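Local coordinates for ORF14 (Streptomyces clavuligerus, PDB 2WPX), which binds acetyl-CoA as a tandem GNAT-family protein of the clavulanic acid pathway and probably acts as an acyltransferase, at residues 104-107 / 108-112; 134-137 / 138-141. All coordinates share one frame; numbering follows the deposited sequence.

Contact 1 of 2, residues 104-107 / 108-112; sequences ALWA and HAREL
Trp106 and Arg110, one helical turn apart, lay their side chains against each other on the same flank of the helix. Trp106 has its CG anti to the backbone N (chi1 178°), beside the carbonyl carbon, which leans the indole toward the following turn, where Arg110 stands. From there the arginine sends its aliphatic part over the pyrrole side of the indole. Its CG forms an off-centre CH-pi contact, 4.3 Å from the centroid of the Trp106 five-membered ring and 28° off the ring normal. One bond further on, Arg110 CD comes within 3.1 Å of Trp106 NE1, a tight approach from an oblique direction. The Arg110 chain then bends at chi3, so that the guanidinium runs beyond the ring while keeping its plane only 13° from that of the indole. The methylenes therefore do the touching, and the polar end is engaged elsewhere: Arg110 NE donates to Glu334 O, and NH2 makes a weak bond to Gly336 O.

The backbone bonds are those of a regular alpha-helix. Arg110 N donates to Trp106 O at 2.9 Å, and Ala109 N reaches Leu105 O at 2.7 Å. On another side of the helix, His108 rests its CB 3.5 Å from Ala104 O, while Leu112 CG lies 4.0 Å above one face of the imidazole, offset toward its rim.

Helix 101-115 is the helix of the beta-alpha-beta unit formed with strands 84-92 and 120-127 in the GNAT fold. The Trp106 ring lies against Leu90 and belongs to the acetyl-CoA pocket. Leu105 packs on Leu90 and Val92, Ala109 on Leu74, and Leu112 on Leu74 and Leu76. The His108 ring stacks with Phe10 and meets Trp62 edge-to-face, which adds contacts with strands 9-12 and 57-66.

Contact 2 of 2, residues 134-137 / 138-141; sequences AQDP and GPAA. With ACO (acetyl coenzyme *a), chain C.
Asp136, which follows a Gln135 whose backbone N is hydrogen-bonded to Ser128 OG, leads the chain into helix 138-145 and caps its first turn through Gly138. With CG beside its own carbonyl carbon (chi1 -166°), the Asp136 carboxylate is carried forward along the chain, and OD2 accepts from Gly138 N at 2.9 Å. The N-H comes in from above the carboxylate plane, 51° out of it. Spanning from a side-chain oxygen to the amide two residues on, this bond closes an Asx turn. The main-chain Asp136 O faces the helix as well: Pro139 CD lies 3.3 Å from it, and it takes a bond from a water at 2.8 Å. That water in turn accepts from Ala140 N at 3.2 Å, bridging turn and helix.

Pro137 contributes its carbonyl. Pro137 O receives Ala141 N at 2.9 Å, and Ala141 CB packs 3.4 Å from the same oxygen. Past this turn lies acetyl-CoA. Gly138 CA sits 3.4 Å from the adenine amine N6A, an approach made possible by the lack of a side chain, while Pro139 CG comes equally near the pantetheine carbonyl O5P.

The amides at the start of the helix are thus served in different ways: Gly138 N by a carboxylate, Ala140 N by water and Ala141 N by a carbonyl, while Pro139 brings no N-H at all. Placed at a helix N-terminus, the negative charge of Asp136 is probably stabilised by the helix dipole. The three residues Gly138, Pro139 and Ala141 present mainly carbon to the cofactor, shaping its pocket by van der Waals contact.

How the contacts relate
Contacts 1 and 2 follow one another along the chain and do not touch; their centres are 21 Å apart and their nearest atoms about 9 Å. Acetyl-CoA is what connects them. Segment 138-141 lines the adenine and pantetheine portions, whereas contact 1 reaches the acetyl end, where Trp106 CZ3 lies 3.9 Å from the acetyl carbon CH3. Elsewhere the cofactor is hydrogen-bonded by backbone N atoms of Arg98, Gly100, Gly102 and Arg103, in the Arg/Gly-rich acetyl-CoA-binding motif characteristic of GNAT proteins, which runs into the first turn of helix 101-115, the helix that carries contact 1. Leu90 O and Val92 N, on strand 84-92, also bond to it.

Contact 1 of 2, residues 104-107 / 108-112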
loop_
_atom_site.group_PDB
_atom_site.type_symbol
_atom_site.label_atom_id
_atom_site.label_comp_id
_atom_site.label_asym_id
_atom_site.label_seq_id
_atom_site.Cartn_x
_atom_site.Cartn_y
_atom_site.Cartn_z
ATOM N N ALA A 104 -16.927 -6.830 -17.781
ATOM C CA ALA A 104 -16.273 -7.998 -18.334
ATOM C C ALA A 104 -15.016 -8.364 -17.485
ATOM O O ALA A 104 -14.748 -9.537 -17.268
ATOM C CB ALA A 104 -15.926 -7.747 -19.821
ATOM N N LEU A 105 -14.308 -7.369 -16.955
ATOM C CA LEU A 105 -13.103 -7.633 -16.155
ATOM C C LEU A 105 -13.461 -8.318 -14.837
ATOM O O LEU A 105 -12.838 -9.253 -14.395
ATOM C CB LEU A 105 -12.360 -6.333 -15.907
ATOM C CG LEU A 105 -11.501 -5.877 -17.088
ATOM C CD1 LEU A 105 -10.929 -4.471 -16.760
ATOM C CD2 LEU A 105 -10.370 -6.901 -17.452
ATOM N N TRP A 106 -14.548 -7.852 -14.256
ATOM C CA TRP A 106 -15.044 -8.377 -13.043
ATOM C C TRP A 106 -15.539 -9.813 -13.242
ATOM O O TRP A 106 -15.359 -10.689 -12.363
ATOM C CB TRP A 106 -16.210 -7.498 -12.612
ATOM C CG TRP A 106 -16.794 -8.007 -11.402
ATOM C CD1 TRP A 106 -17.890 -8.805 -11.294
ATOM C CD2 TRP A 106 -16.276 -7.842 -10.081
ATOM N NE1 TRP A 106 -18.141 -9.096 -9.958
ATOM C CE2 TRP A 106 -17.153 -8.524 -9.199
ATOM C CE3 TRP A 106 -15.182 -7.141 -9.541
ATOM C CZ2 TRP A 106 -16.945 -8.552 -7.832
ATOM C CZ3 TRP A 106 -14.975 -7.179 -8.167
ATOM C CH2 TRP A 106 -15.850 -7.888 -7.335
ATOM N N ALA A 107 -16.193 -10.062 -14.365
ATOM C CA ALA A 107 -16.662 -11.406 -14.665
ATOM C C ALA A 107 -15.477 -12.346 -14.849
ATOM O O ALA A 107 -15.534 -13.515 -14.454
ATOM C CB ALA A 107 -17.569 -11.422 -15.930
ATOM N N HIS A 108 -14.420 -11.848 -15.475
ATOM C CA HIS A 108 -13.194 -12.612 -15.632
ATOM C C HIS A 108 -12.563 -12.828 -14.230
ATOM O O HIS A 108 -12.170 -13.945 -13.880
ATOM C CB HIS A 108 -12.263 -11.892 -16.638
ATOM C CG HIS A 108 -11.031 -12.657 -17.005
ATOM N ND1 HIS A 108 -9.761 -12.179 -16.753
ATOM C CD2 HIS A 108 -10.859 -13.857 -17.608
ATOM C CE1 HIS A 108 -8.862 -13.056 -17.151
ATOM N NE2 HIS A 108 -9.499 -14.090 -17.667
ATOM N N ALA A 109 -12.512 -11.773 -13.418
ATOM C CA ALA A 109 -12.101 -11.892 -11.972
ATOM C C ALA A 109 -12.781 -13.033 -11.187
ATOM O O ALA A 109 -12.110 -13.885 -10.668
ATOM C CB ALA A 109 -12.279 -10.539 -11.206
ATOM N N ARG A 110 -14.105 -13.069 -11.160
ATOM C CA ARG A 110 -14.825 -14.178 -10.535
ATOM C C ARG A 110 -14.505 -15.557 -11.082
ATOM O O ARG A 110 -14.394 -16.533 -10.300
ATOM C CB ARG A 110 -16.337 -13.902 -10.527
ATOM C CG ARG A 110 -16.551 -12.615 -9.741
ATOM C CD ARG A 110 -17.951 -12.135 -9.761
ATOM N NE ARG A 110 -18.872 -13.152 -9.315
ATOM C CZ ARG A 110 -19.588 -13.883 -10.159
ATOM N NH1 ARG A 110 -19.443 -13.671 -11.453
ATOM N NH2 ARG A 110 -20.447 -14.801 -9.722
ATOM N N GLU A 111 -14.317 -15.634 -12.394
ATOM C CA GLU A 111 -13.832 -16.857 -13.030
ATOM C C GLU A 111 -12.391 -17.286 -12.564
ATOM O O GLU A 111 -12.148 -18.477 -12.286
ATOM C CB GLU A 111 -13.856 -16.660 -14.540
ATOM C CG GLU A 111 -13.592 -17.894 -15.348
ATOM C CD GLU A 111 -14.120 -17.728 -16.778
ATOM O OE1 GLU A 111 -13.478 -16.993 -17.578
ATOM O OE2 GLU A 111 -15.176 -18.342 -17.102
ATOM N N LEU A 112 -11.465 -16.320 -12.474
ATOM C CA LEU A 112 -10.074 -16.602 -12.022
ATOM C C LEU A 112 -10.080 -17.015 -10.543
ATOM O O LEU A 112 -9.446 -17.990 -10.169
ATOM C CB LEU A 112 -9.167 -15.394 -12.216
ATOM C CG LEU A 112 -8.819 -15.036 -13.666
ATOM C CD1 LEU A 112 -7.946 -13.743 -13.662
ATOM C CD2 LEU A 112 -8.151 -16.242 -14.484
#

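Contact 2 of 2, residues 134-137 / 138-141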
loop_
_atom_site.group_PDB
_atom_site.type_symbol
_atom_site.label_atom_id
_atom_site.label_comp_id
_atom_site.label_asym_id
_atom_site.label_seq_id
_atom_site.Cartn_x
_atom_site.Cartn_y
_atom_site.Cartn_z
ATOM N N ALA A 134 -14.238 15.927 -2.236
ATOM C CA ALA A 134 -15.215 14.983 -2.728
ATOM C C ALA A 134 -14.528 14.170 -3.801
ATOM O O ALA A 134 -13.781 14.703 -4.631
ATOM C CB ALA A 134 -16.491 15.701 -3.276
ATOM N N GLN A 135 -14.774 12.874 -3.756
ATOM C CA GLN A 135 -14.006 11.968 -4.584
ATOM C C GLN A 135 -14.903 11.405 -5.715
ATOM O O GLN A 135 -16.132 11.418 -5.610
ATOM C CB GLN A 135 -13.393 10.849 -3.706
ATOM C CG GLN A 135 -12.364 11.345 -2.692
ATOM C CD GLN A 135 -11.102 11.941 -3.348
ATOM O OE1 GLN A 135 -10.545 12.966 -2.905
ATOM N NE2 GLN A 135 -10.617 11.268 -4.361
ATOM N N ASP A 136 -14.297 10.900 -6.782
ATOM C CA ASP A 136 -15.084 10.191 -7.795
ATOM C C ASP A 136 -15.922 9.024 -7.216
ATOM O O ASP A 136 -15.390 8.052 -6.709
ATOM C CB ASP A 136 -14.173 9.699 -8.908
ATOM C CG ASP A 136 -14.950 9.255 -10.172
ATOM O OD1 ASP A 136 -14.264 9.028 -11.197
ATOM O OD2 ASP A 136 -16.203 9.081 -10.153
ATOM N N PRO A 137 -17.243 9.107 -7.325
ATOM C CA PRO A 137 -18.124 8.055 -6.788
ATOM C C PRO A 137 -18.249 6.795 -7.720
ATOM O O PRO A 137 -18.859 5.778 -7.350
ATOM C CB PRO A 137 -19.461 8.794 -6.609
ATOM C CG PRO A 137 -19.433 9.805 -7.788
ATOM C CD PRO A 137 -17.974 10.247 -7.892
ATOM N N GLY A 138 -17.646 6.876 -8.912
ATOM C CA GLY A 138 -17.589 5.747 -9.871
ATOM C C GLY A 138 -17.221 4.390 -9.299
ATOM O O GLY A 138 -18.020 3.461 -9.317
ATOM N N PRO A 139 -16.012 4.259 -8.768
ATOM C CA PRO A 139 -15.590 2.938 -8.271
ATOM C C PRO A 139 -16.617 2.259 -7.340
ATOM O O PRO A 139 -16.961 1.081 -7.505
ATOM C CB PRO A 139 -14.317 3.277 -7.470
ATOM C CG PRO A 139 -13.699 4.452 -8.214
ATOM C CD PRO A 139 -14.978 5.300 -8.543
ATOM N N ALA A 140 -17.102 3.002 -6.357
ATOM C CA ALA A 140 -18.072 2.457 -5.420
ATOM C C ALA A 140 -19.399 2.147 -6.134
ATOM O O ALA A 140 -20.048 1.114 -5.842
ATOM C CB ALA A 140 -18.295 3.448 -4.255
ATOM N N ALA A 141 -19.805 3.016 -7.073
ATOM C CA ALA A 141 -21.030 2.749 -7.841
ATOM C C ALA A 141 -20.831 1.511 -8.769
ATOM O O ALA A 141 -21.724 0.664 -8.916
ATOM C CB ALA A 141 -21.431 3.984 -8.630
HETATM N N1A ACO C . -20.527 6.630 -12.190
HETATM C C2A ACO C . -21.640 5.997 -11.852
HETATM N N3A ACO C . -21.868 4.690 -12.085
HETATM C C4A ACO C . -20.920 3.950 -12.661
HETATM C C5A ACO C . -19.738 4.581 -13.013
HETATM C C6A ACO C . -19.547 5.934 -12.775
HETATM N N6A ACO C . -18.401 6.516 -13.117
HETATM N N7A ACO C . -18.953 3.673 -13.585
HETATM C C8A ACO C . -19.588 2.504 -13.544
HETATM N N9A ACO C . -20.772 2.669 -12.999
HETATM C C1B ACO C . -21.689 1.518 -12.858
HETATM C C2B ACO C . -22.930 1.525 -13.753
HETATM O O2B ACO C . -23.882 0.640 -13.176
HETATM C C3B ACO C . -22.389 0.886 -14.984
HETATM O O3B ACO C . -23.366 0.150 -15.691
HETATM P P3B ACO C . -24.095 0.883 -16.911
HETATM O O7A ACO C . -25.141 0.018 -17.821
HETATM O O8A ACO C . -24.240 2.414 -16.738
HETATM O O9A ACO C . -25.250 0.959 -15.950
HETATM C C4B ACO C . -21.501 -0.245 -14.438
HETATM O O4B ACO C . -20.968 0.247 -13.183
HETATM C C5B ACO C . -20.707 -0.015 -15.744
HETATM O O5B ACO C . -19.552 -0.588 -15.678
HETATM P P1A ACO C . -18.703 -0.743 -16.926
HETATM O O1A ACO C . -18.357 -2.305 -16.991
HETATM O O2A ACO C . -19.175 -0.109 -18.229
HETATM O O3A ACO C . -17.589 0.247 -16.455
HETATM P P2A ACO C . -16.107 0.651 -16.758
HETATM O O4A ACO C . -16.253 2.176 -17.102
HETATM O O5A ACO C . -15.439 -0.055 -17.881
HETATM O O6A ACO C . -15.514 0.595 -15.217
HETATM C CBP ACO C . -14.292 1.566 -13.350
HETATM C CCP ACO C . -14.196 0.785 -14.677
HETATM C CDP ACO C . -15.804 1.505 -13.472
HETATM C CEP ACO C . -13.643 0.409 -12.681
HETATM C CAP ACO C . -13.468 2.688 -14.034
HETATM O OAP ACO C . -13.939 3.888 -13.512
HETATM C C9P ACO C . -11.978 2.613 -13.633
HETATM O O9P ACO C . -11.189 1.937 -14.280
HETATM N N8P ACO C . -11.583 3.481 -12.700
HETATM C C7P ACO C . -10.200 3.525 -12.190
HETATM C C6P ACO C . -9.959 2.152 -11.575
HETATM C C5P ACO C . -10.815 1.827 -10.362
HETATM O O5P ACO C . -11.132 2.666 -9.532
HETATM N N4P ACO C . -11.149 0.577 -10.262
HETATM C C3P ACO C . -11.790 0.086 -9.061
HETATM C C2P ACO C . -13.151 -0.508 -9.349
HETATM S S1P ACO C . -13.671 -1.024 -7.696
HETATM C C ACO C . -13.528 -2.716 -7.891
HETATM O O ACO C . -12.852 -3.146 -8.826
HETATM C CH3 ACO C . -14.303 -3.588 -6.903
HETATM O O HOH W 1 -16.023 5.810 -5.208
#